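Local coordinates for protein putative SnoaL-like polyketide cyclase (Shewanella putrefaciens, PDB 3GZB) that is of undetermined function but belongs to the SnoaL-like family of the NTF2 clan and may act as a polyketide cyclase, at residues A[8-13]-A[82-87]; A[119-124]-A[144-149]. One frame throughout, in Å; residues are numbered along the deposited sequence.

Both contacts dress the curved mixed sheet of this SnoaL-like chain, with centres about 18 Å apart. Interaction 1 lays the N-terminal turn 8-13 on strands 81-84 and 86-90, whereas interaction 2 lays the C-terminal helix 144-151 beside strand 115-129. Strand 93-103 pairs with the strands of both, and the two meet directly where Phe82 CZ lies 4.2 Å from Thr124 OG1. The dimer brings them together again, since His86 NE2 hydrogen-bonds to Asp143 of the second subunit and His86 also packs on Pro121 of that subunit. A bound 2-methyl-2,4-pentanediol, probably from the crystallisation liquor, sits about 4 Å from the side chain of Ile120, which may mark a pocket beside interaction 2.

Interaction 1 (A[8-13]-A[82-87])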
loop_
_atom_site.group_PDB
_atom_site.type_symbol
_atom_site.label_atom_id
_atom_site.label_comp_id
_atom_site.label_asym_id
_atom_site.label_seq_id
_atom_site.Cartn_x
_atom_site.Cartn_y
_atom_site.Cartn_z
ATOM N N ILE A 8 -15.998 -12.181 7.945
ATOM C CA ILE A 8 -17.146 -11.649 7.189
ATOM C C ILE A 8 -16.665 -11.413 5.731
ATOM O O ILE A 8 -15.662 -10.736 5.557
ATOM C CB ILE A 8 -17.505 -10.256 7.829
ATOM C CG1 ILE A 8 -18.027 -10.438 9.262
ATOM C CG2 ILE A 8 -18.507 -9.448 7.011
ATOM C CD1 ILE A 8 -19.096 -11.412 9.323
ATOM N N PRO A 9 -17.372 -11.904 4.701
ATOM C CA PRO A 9 -17.013 -11.457 3.365
ATOM C C PRO A 9 -17.236 -9.955 3.257
ATOM O O PRO A 9 -18.249 -9.445 3.735
ATOM C CB PRO A 9 -17.989 -12.210 2.450
ATOM C CG PRO A 9 -19.062 -12.670 3.274
ATOM C CD PRO A 9 -18.622 -12.676 4.703
ATOM N N VAL A 10 -16.324 -9.224 2.641
ATOM C CA VAL A 10 -16.452 -7.777 2.514
ATOM C C VAL A 10 -17.721 -7.431 1.662
ATOM O O VAL A 10 -18.337 -6.394 1.894
ATOM C CB VAL A 10 -15.187 -7.122 1.998
ATOM C CG1 VAL A 10 -15.304 -5.595 1.951
ATOM C CG2 VAL A 10 -14.002 -7.464 2.927
ATOM N N SER A 11 -18.090 -8.296 0.737
ATOM C CA SER A 11 -19.326 -8.113 -0.006
ATOM C C SER A 11 -20.536 -7.982 0.923
ATOM O O SER A 11 -21.490 -7.280 0.560
ATOM C CB SER A 11 -19.536 -9.279 -0.955
ATOM O OG SER A 11 -19.658 -10.514 -0.277
ATOM N N ALA A 12 -20.508 -8.641 2.089
ATOM C CA ALA A 12 -21.629 -8.500 3.042
ATOM C C ALA A 12 -21.619 -7.179 3.806
ATOM O O ALA A 12 -22.614 -6.867 4.427
ATOM C CB ALA A 12 -21.669 -9.687 4.076
ATOM N N GLN A 13 -20.504 -6.455 3.818
ATOM C CA GLN A 13 -20.347 -5.132 4.418
ATOM C C GLN A 13 -20.584 -3.996 3.438
ATOM O O GLN A 13 -20.771 -2.856 3.843
ATOM C CB GLN A 13 -18.938 -4.975 5.023
ATOM C CG GLN A 13 -18.571 -6.057 5.999
ATOM C CD GLN A 13 -17.160 -5.871 6.520
ATOM O OE1 GLN A 13 -16.201 -5.722 5.755
ATOM N NE2 GLN A 13 -17.049 -5.810 7.848
ATOM N N PHE A 82 -8.297 -12.743 -0.055
ATOM C CA PHE A 82 -7.606 -11.556 0.363
ATOM C C PHE A 82 -8.235 -11.151 1.695
ATOM O O PHE A 82 -9.395 -10.730 1.711
ATOM C CB PHE A 82 -7.692 -10.452 -0.675
ATOM C CG PHE A 82 -6.858 -9.232 -0.408
ATOM C CD1 PHE A 82 -5.629 -9.264 0.219
ATOM C CD2 PHE A 82 -7.261 -8.050 -0.934
ATOM C CE1 PHE A 82 -4.867 -8.146 0.353
ATOM C CE2 PHE A 82 -6.474 -6.906 -0.810
ATOM C CZ PHE A 82 -5.290 -6.967 -0.146
ATOM N N ASN A 83 -7.502 -11.369 2.774
ATOM C CA ASN A 83 -7.987 -11.108 4.124
ATOM C C ASN A 83 -7.474 -9.747 4.486
ATOM O O ASN A 83 -6.284 -9.550 4.792
ATOM C CB ASN A 83 -7.509 -12.199 5.056
ATOM C CG ASN A 83 -8.118 -13.535 4.738
ATOM O OD1 ASN A 83 -9.308 -13.620 4.468
ATOM N ND2 ASN A 83 -7.317 -14.594 4.745
ATOM N N ILE A 84 -8.374 -8.781 4.450
ATOM C CA ILE A 84 -7.932 -7.405 4.652
ATOM C C ILE A 84 -7.926 -6.951 6.091
ATOM O O ILE A 84 -8.791 -7.353 6.921
ATOM C CB ILE A 84 -8.672 -6.413 3.836
ATOM C CG1 ILE A 84 -10.127 -6.396 4.138
ATOM C CG2 ILE A 84 -8.358 -6.646 2.287
ATOM C CD1 ILE A 84 -10.816 -5.047 3.583
ATOM N N GLU A 85 -6.883 -6.227 6.429
ATOM C CA GLU A 85 -6.774 -5.549 7.711
ATOM C C GLU A 85 -7.325 -4.132 7.676
ATOM O O GLU A 85 -7.890 -3.630 8.684
ATOM C CB GLU A 85 -5.316 -5.527 8.160
ATOM C CG GLU A 85 -4.777 -6.932 8.409
ATOM C CD GLU A 85 -5.486 -7.689 9.528
ATOM O OE1 GLU A 85 -5.956 -7.038 10.498
ATOM O OE2 GLU A 85 -5.551 -8.944 9.432
ATOM N N HIS A 86 -7.167 -3.449 6.550
ATOM C CA HIS A 86 -7.650 -2.102 6.393
ATOM C C HIS A 86 -7.829 -1.750 4.927
ATOM O O HIS A 86 -7.060 -2.181 4.074
ATOM C CB HIS A 86 -6.683 -1.163 7.129
ATOM C CG HIS A 86 -7.214 0.206 7.316
ATOM N ND1 HIS A 86 -8.483 0.457 7.810
ATOM C CD2 HIS A 86 -6.643 1.413 7.107
ATOM C CE1 HIS A 86 -8.669 1.767 7.868
ATOM N NE2 HIS A 86 -7.575 2.359 7.438
HETATM N N MSE A 87 -8.900 -1.044 4.610
HETATM C CA MSE A 87 -9.153 -0.497 3.270
HETATM C C MSE A 87 -9.563 0.966 3.436
HETATM O O MSE A 87 -10.351 1.330 4.348
HETATM C CB MSE A 87 -10.263 -1.286 2.545
HETATM C CG MSE A 87 -10.690 -0.675 1.189
HETATM SE SE MSE A 87 -11.818 -1.810 0.108
HETATM C CE MSE A 87 -13.266 -2.108 1.355
#
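A classic beta bulge in the curved sheet, where Glu85 and His86 both hydrogen-bond through the backbone to Ile97, turns the chain between strands 81-84 and 86-90, and the side chains of Ile84 and Met87 before and after it receive Val10 of the N-terminal segment. The two methyls of Val10 divide the work. CG2 lies 4.1 Å from Ile84 CD1, whereas CG1 meets the methyl CE of the selenomethionine Met87, also at 4.1 Å. With CG1 opposite the backbone N (chi1 -176°), CG2 stands beside that N, and the fork can reach both partners at once. Ile84 meets Val10 at about a right angle; Met87 slants across it, its chain extended up to SE and then bent at chi3 (57°), which brings CE round to the valine.

No hydrogen bond joins the segments, and only 97 Å² is buried between them, evidence of a light, wholly apolar touch at the surface. The turn carrying Val10 has its own backbone bonds, Ala12 N to Pro9 O and Gln13 N to Val10 O, both 2.9 Å. Ile84 also places CG2 3.6 Å above one face of the Phe82 ring, offset toward its rim. Val27 of helix 21-34 and Met19 add further apolar cover to Val10. The contact thus joins the N-terminal segment ahead of helix 21-34 to a bulged strand of the curved sheet in an NTF2-like alpha+beta fold.

Interaction 2 (A[119-124]-A[144-149]); sequences AIPAVT and YQTMSD
Ala119 opens the contact through its backbone: its O lies 4.2 Å from Thr146 CG2, while its CB points away from the helix. Here the C-terminal helix of this SnoaL-like, NTF2-clan chain runs antiparallel to a strand of the curved sheet, the short axes 7.1 Å apart at 178°.

Ile120 follows and makes the largest contribution from the strand. Its side chain lies alongside that of the selenomethionine Met147, both pointing the same way, and CD1 comes within 3.6 Å of Met147 CG and 3.7 Å of SE. The chi1 of -50° sets CG1 beside the backbone N and an extended chi2 carries the branch on, bringing CD1 against the selenoether chain. Phe102 and Ile142 of the flanking strands also touch this buried isoleucine, so an alanine here would probably open a gap between helix and sheet and leave the Met147 chain freer to turn.

Pro121 meets Thr146 at about a right angle, its ring CD 3.6 Å from the methyl CG2. That methyl is directed to the strand, while Thr146 OG1 hydrogen-bonds to Asp143 OD2. Pro121 also packs on His86 of the second subunit, which brings the dimer partner close to this contact.

No hydrogen bond crosses between the two segments, although Ala119 N hydrogen-bonds to Gln150 OE1, one residue past 144-149. Within the helix, Ser148 N lies 2.8 Å from Tyr144 O. In one of its two conformers, Ser148 OG also donates to Tyr144 O, at 3.2 Å and from above the carbonyl plane, 40° out of it.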
loop_
_atom_site.group_PDB
_atom_site.type_symbol
_atom_site.label_atom_id
_atom_site.label_comp_id
_atom_site.label_asym_id
_atom_site.label_seq_id
_atom_site.Cartn_x
_atom_site.Cartn_y
_atom_site.Cartn_z
ATOM N N ALA A 119 0.170 -17.548 3.767
ATOM C CA ALA A 119 -0.525 -16.283 4.008
ATOM C C ALA A 119 0.479 -15.170 3.768
ATOM O O ALA A 119 1.473 -15.043 4.511
ATOM C CB ALA A 119 -1.069 -16.253 5.479
ATOM N N ILE A 120 0.271 -14.413 2.701
ATOM C CA ILE A 120 1.301 -13.522 2.178
ATOM C C ILE A 120 0.916 -12.053 2.416
ATOM O O ILE A 120 -0.067 -11.573 1.887
ATOM C CB ILE A 120 1.487 -13.730 0.665
ATOM C CG1 ILE A 120 1.660 -15.206 0.303
ATOM C CG2 ILE A 120 2.662 -12.856 0.163
ATOM C CD1 ILE A 120 1.709 -15.548 -1.222
ATOM N N PRO A 121 1.677 -11.337 3.257
ATOM C CA PRO A 121 1.356 -9.890 3.441
ATOM C C PRO A 121 1.435 -9.127 2.119
ATOM O O PRO A 121 2.291 -9.433 1.280
ATOM C CB PRO A 121 2.416 -9.418 4.454
ATOM C CG PRO A 121 2.872 -10.696 5.137
ATOM C CD PRO A 121 2.800 -11.775 4.085
ATOM N N ALA A 122 0.568 -8.106 1.973
ATOM C CA ALA A 122 0.479 -7.310 0.750
ATOM C C ALA A 122 -0.253 -6.027 0.929
ATOM O O ALA A 122 -1.078 -5.879 1.817
ATOM C CB ALA A 122 -0.228 -8.131 -0.335
ATOM N N VAL A 123 0.076 -5.084 0.048
ATOM C CA VAL A 123 -0.686 -3.890 -0.207
ATOM C C VAL A 123 -1.057 -3.936 -1.662
ATOM O O VAL A 123 -0.202 -4.121 -2.546
ATOM C CB VAL A 123 0.133 -2.648 0.099
ATOM C CG1 VAL A 123 -0.649 -1.351 -0.187
ATOM C CG2 VAL A 123 0.621 -2.696 1.574
ATOM N N THR A 124 -2.331 -3.745 -1.938
ATOM C CA THR A 124 -2.874 -3.660 -3.317
ATOM C C THR A 124 -3.621 -2.329 -3.443
ATOM O O THR A 124 -4.451 -2.004 -2.569
ATOM C CB THR A 124 -3.836 -4.822 -3.590
ATOM O OG1 THR A 124 -3.052 -6.021 -3.574
ATOM C CG2 THR A 124 -4.574 -4.674 -4.937
ATOM N N TYR A 144 7.084 -11.249 -0.856
ATOM C CA TYR A 144 7.516 -12.563 -1.347
ATOM C C TYR A 144 8.468 -13.264 -0.388
ATOM O O TYR A 144 8.451 -14.480 -0.310
ATOM C CB TYR A 144 8.205 -12.425 -2.708
ATOM C CG TYR A 144 7.256 -12.122 -3.824
ATOM C CD1 TYR A 144 6.329 -13.039 -4.215
ATOM C CD2 TYR A 144 7.261 -10.885 -4.484
ATOM C CE1 TYR A 144 5.437 -12.782 -5.225
ATOM C CE2 TYR A 144 6.343 -10.614 -5.490
ATOM C CZ TYR A 144 5.482 -11.551 -5.863
ATOM O OH TYR A 144 4.574 -11.318 -6.891
ATOM N N GLN A 145 9.300 -12.533 0.354
ATOM C CA GLN A 145 10.189 -13.199 1.288
ATOM C C GLN A 145 9.414 -13.925 2.376
ATOM O O GLN A 145 9.798 -15.058 2.739
ATOM C CB GLN A 145 11.192 -12.237 1.916
ATOM C CG GLN A 145 12.254 -12.961 2.784
ATOM C CD GLN A 145 13.103 -13.940 1.967
ATOM O OE1 GLN A 145 13.769 -13.537 1.014
ATOM N NE2 GLN A 145 13.034 -15.252 2.304
ATOM N N THR A 146 8.333 -13.336 2.864
ATOM C CA THR A 146 7.510 -14.014 3.855
ATOM C C THR A 146 6.899 -15.276 3.257
ATOM O O THR A 146 6.826 -16.337 3.915
ATOM C CB THR A 146 6.474 -13.085 4.472
ATOM O OG1 THR A 146 7.168 -12.114 5.288
ATOM C CG2 THR A 146 5.452 -13.837 5.337
HETATM N N MSE A 147 6.414 -15.188 2.037
HETATM C CA MSE A 147 5.907 -16.353 1.330
HETATM C C MSE A 147 7.002 -17.422 1.251
HETATM O O MSE A 147 6.767 -18.622 1.553
HETATM C CB MSE A 147 5.433 -15.944 -0.076
HETATM C CG MSE A 147 4.956 -17.120 -0.862
HETATM SE SE MSE A 147 4.863 -16.779 -2.798
HETATM C CE MSE A 147 6.723 -16.869 -3.183
ATOM N N SER A 148 8.199 -17.062 0.816
ATOM C CA SER A 148 9.307 -18.009 0.707
ATOM C C SER A 148 9.652 -18.669 2.059
ATOM O O SER A 148 9.930 -19.892 2.129
ATOM C CB SER A 148 10.529 -17.281 0.164
ATOM O OG SER A 148 10.340 -16.929 -1.185
ATOM N N ASP A 149 9.642 -17.895 3.134
ATOM C CA ASP A 149 9.886 -18.432 4.478
ATOM C C ASP A 149 8.881 -19.534 4.854
ATOM O O ASP A 149 9.222 -20.583 5.408
ATOM C CB ASP A 149 9.805 -17.321 5.530
ATOM C CG ASP A 149 10.903 -16.251 5.383
ATOM O OD1 ASP A 149 11.926 -16.531 4.739
ATOM O OD2 ASP A 149 10.701 -15.148 5.942
#